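Local coordinates for invasin homolog AafB, Major fimbrial subunit of aggregative adherence fimbria II AafA chimeric construct (Escherichia coli, PDB 4OR1), which serves as the minor pilin of aggregative adherence fimbria II, probably in adhesion, here fused to a major-subunit segment that likely acts as donor strand, at residues G47-N53 / S125-L131. Numbering follows the deposited sequence.
Sequences GFHIQMN and SVSGKCL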
loop_
_atom_site.group_PDB
_atom_site.type_symbol
_atom_site.label_atom_id
_atom_site.label_comp_id
_atom_site.label_asym_id
_atom_site.label_seq_id
_atom_site.Cartn_x
_atom_site.Cartn_y
_atom_site.Cartn_z
ATOM N N GLY A 47 -2.612 14.073 11.459
ATOM C CA GLY A 47 -2.244 12.726 11.029
ATOM C C GLY A 47 -2.376 12.455 9.545
ATOM O O GLY A 47 -2.615 13.368 8.755
ATOM N N PHE A 48 -2.229 11.183 9.180
ATOM C CA PHE A 48 -2.240 10.745 7.787
ATOM C C PHE A 48 -3.307 9.691 7.534
ATOM O O PHE A 48 -3.597 8.867 8.404
ATOM C CB PHE A 48 -0.883 10.159 7.421
ATOM C CG PHE A 48 0.276 11.023 7.813
ATOM C CD1 PHE A 48 0.791 10.985 9.109
ATOM C CD2 PHE A 48 0.866 11.870 6.884
ATOM C CE1 PHE A 48 1.874 11.778 9.477
ATOM C CE2 PHE A 48 1.956 12.665 7.237
ATOM C CZ PHE A 48 2.465 12.614 8.538
ATOM N N HIS A 49 -3.882 9.729 6.337
ATOM C CA HIS A 49 -4.755 8.660 5.862
ATOM C C HIS A 49 -4.119 7.991 4.650
ATOM O O HIS A 49 -3.491 8.656 3.819
ATOM C CB HIS A 49 -6.138 9.198 5.499
ATOM C CG HIS A 49 -7.025 8.188 4.841
ATOM N ND1 HIS A 49 -7.916 7.407 5.546
ATOM C CD2 HIS A 49 -7.154 7.827 3.542
ATOM C CE1 HIS A 49 -8.563 6.616 4.710
ATOM N NE2 HIS A 49 -8.118 6.849 3.488
ATOM N N ILE A 50 -4.294 6.676 4.551
ATOM C CA ILE A 50 -3.738 5.898 3.446
ATOM C C ILE A 50 -4.711 4.785 3.059
ATOM O O ILE A 50 -5.335 4.172 3.923
ATOM C CB ILE A 50 -2.329 5.346 3.818
ATOM C CG1 ILE A 50 -1.546 4.953 2.594
ATOM C CG2 ILE A 50 -2.389 4.171 4.747
ATOM C CD1 ILE A 50 -1.263 6.102 1.710
ATOM N N GLN A 51 -4.862 4.540 1.766
ATOM C CA GLN A 51 -5.683 3.420 1.304
ATOM C C GLN A 51 -5.124 2.918 0.001
ATOM O O GLN A 51 -4.461 3.664 -0.722
ATOM C CB GLN A 51 -7.156 3.817 1.138
ATOM C CG GLN A 51 -7.484 4.601 -0.122
ATOM C CD GLN A 51 -8.963 4.939 -0.255
ATOM O OE1 GLN A 51 -9.794 4.552 0.577
ATOM N NE2 GLN A 51 -9.298 5.668 -1.314
ATOM N N MET A 52 -5.373 1.652 -0.295
ATOM C CA MET A 52 -4.865 1.046 -1.510
ATOM C C MET A 52 -6.038 0.943 -2.466
ATOM O O MET A 52 -7.135 0.597 -2.050
ATOM C CB MET A 52 -4.313 -0.329 -1.175
ATOM C CG MET A 52 -3.461 -0.931 -2.239
ATOM S SD MET A 52 -2.445 -2.262 -1.574
ATOM C CE MET A 52 -1.281 -2.380 -2.931
ATOM N N ASN A 53 -5.841 1.264 -3.733
ATOM C CA ASN A 53 -6.948 1.152 -4.675
ATOM C C ASN A 53 -6.948 -0.247 -5.276
ATOM O O ASN A 53 -6.459 -0.479 -6.385
ATOM C CB ASN A 53 -6.904 2.261 -5.728
ATOM C CG ASN A 53 -6.791 3.646 -5.105
ATOM O OD1 ASN A 53 -7.748 4.173 -4.512
ATOM N ND2 ASN A 53 -5.611 4.234 -5.221
ATOM N N SER A 125 -1.327 0.465 -6.309
ATOM C CA SER A 125 -1.775 1.846 -6.379
ATOM C C SER A 125 -2.327 2.305 -5.041
ATOM O O SER A 125 -3.267 1.712 -4.505
ATOM C CB SER A 125 -2.822 2.011 -7.463
ATOM O OG SER A 125 -3.374 3.311 -7.406
ATOM N N VAL A 126 -1.743 3.376 -4.514
ATOM C CA VAL A 126 -2.026 3.843 -3.161
ATOM C C VAL A 126 -2.339 5.336 -3.130
ATOM O O VAL A 126 -1.605 6.130 -3.723
ATOM C CB VAL A 126 -0.813 3.589 -2.265
ATOM C CG1 VAL A 126 -1.036 4.168 -0.896
ATOM C CG2 VAL A 126 -0.549 2.100 -2.158
ATOM N N SER A 127 -3.404 5.714 -2.421
ATOM C CA SER A 127 -3.770 7.127 -2.249
ATOM C C SER A 127 -3.670 7.579 -0.802
ATOM O O SER A 127 -3.994 6.823 0.107
ATOM C CB SER A 127 -5.178 7.402 -2.765
ATOM O OG SER A 127 -5.318 6.953 -4.097
ATOM N N GLY A 128 -3.232 8.821 -0.597
ATOM C CA GLY A 128 -3.058 9.389 0.745
ATOM C C GLY A 128 -3.659 10.776 0.944
ATOM O O GLY A 128 -3.721 11.577 0.009
ATOM N N LYS A 129 -4.108 11.044 2.171
ATOM C CA LYS A 129 -4.633 12.347 2.593
ATOM C C LYS A 129 -3.840 12.795 3.811
ATOM O O LYS A 129 -3.325 11.958 4.550
ATOM C CB LYS A 129 -6.087 12.224 3.062
ATOM C CG LYS A 129 -7.179 12.098 2.017
ATOM C CD LYS A 129 -8.447 11.605 2.724
ATOM C CE LYS A 129 -9.704 11.792 1.890
ATOM N NZ LYS A 129 -9.936 10.690 0.901
ATOM N N CYS A 130 -3.756 14.107 4.036
ATOM C CA CYS A 130 -3.300 14.650 5.322
ATOM C C CYS A 130 -4.538 14.990 6.143
ATOM O O CYS A 130 -5.531 15.475 5.597
ATOM C CB CYS A 130 -2.455 15.900 5.133
ATOM S SG CYS A 130 -1.089 15.686 3.991
ATOM N N LEU A 131 -4.487 14.728 7.445
ATOM C CA LEU A 131 -5.661 14.917 8.299
ATOM C C LEU A 131 -5.632 16.227 9.103
ATOM O O LEU A 131 -4.691 16.484 9.871
ATOM C CB LEU A 131 -5.871 13.706 9.212
ATOM C CG LEU A 131 -6.107 12.337 8.548
ATOM C CD1 LEU A 131 -6.325 11.281 9.608
ATOM C CD2 LEU A 131 -7.281 12.360 7.566
#
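Gly47 pairs with Leu131, whose N donates to Gly47 O at 2.7 Å; the Leu131 side chain runs past the glycine, CD2 reaching His49 CB. Phe48, opposite Cys130, packs inward on Val105 of the second sheet, to which the Cys130-Cys41 disulfide ties strand 120-131. His49 and Lys129 exchange two backbone hydrogen bonds, His49 N to Lys129 O nearly straight (177°), and their side chains lie alongside each other on the face shared with Gln51 and Ser127, CB to CB 3.9 Å. Gly128, without a side chain, faces Ile50, whose CD1 lies 3.9 Å from Gly128 CA. CG1 anti to the backbone N (chi1 -161°) brings that CD1 alongside Val126 CG1, and Ile50 and Val126 both pack on Ile15 and Phe107. Gln51 and Ser127 again hydrogen-bond reciprocally. Met52 lays CG beside Val126 CG2, 4.2 Å away. Asn53 closes the pairing through N to Ser125 O (2.7 Å); its ND2 hydrogen-bonds Ser127 OG (3.0 Å, in the amide plane) and Ser125 OG, and Ser127 OG is also hydrogen-bonded with Thr147 OG1. At 157° between directions, this AafB pair supplies the central strands of a four-stranded sheet, edged by engineered AafA strand 146-154, in an immunoglobulin-like pilin sandwich.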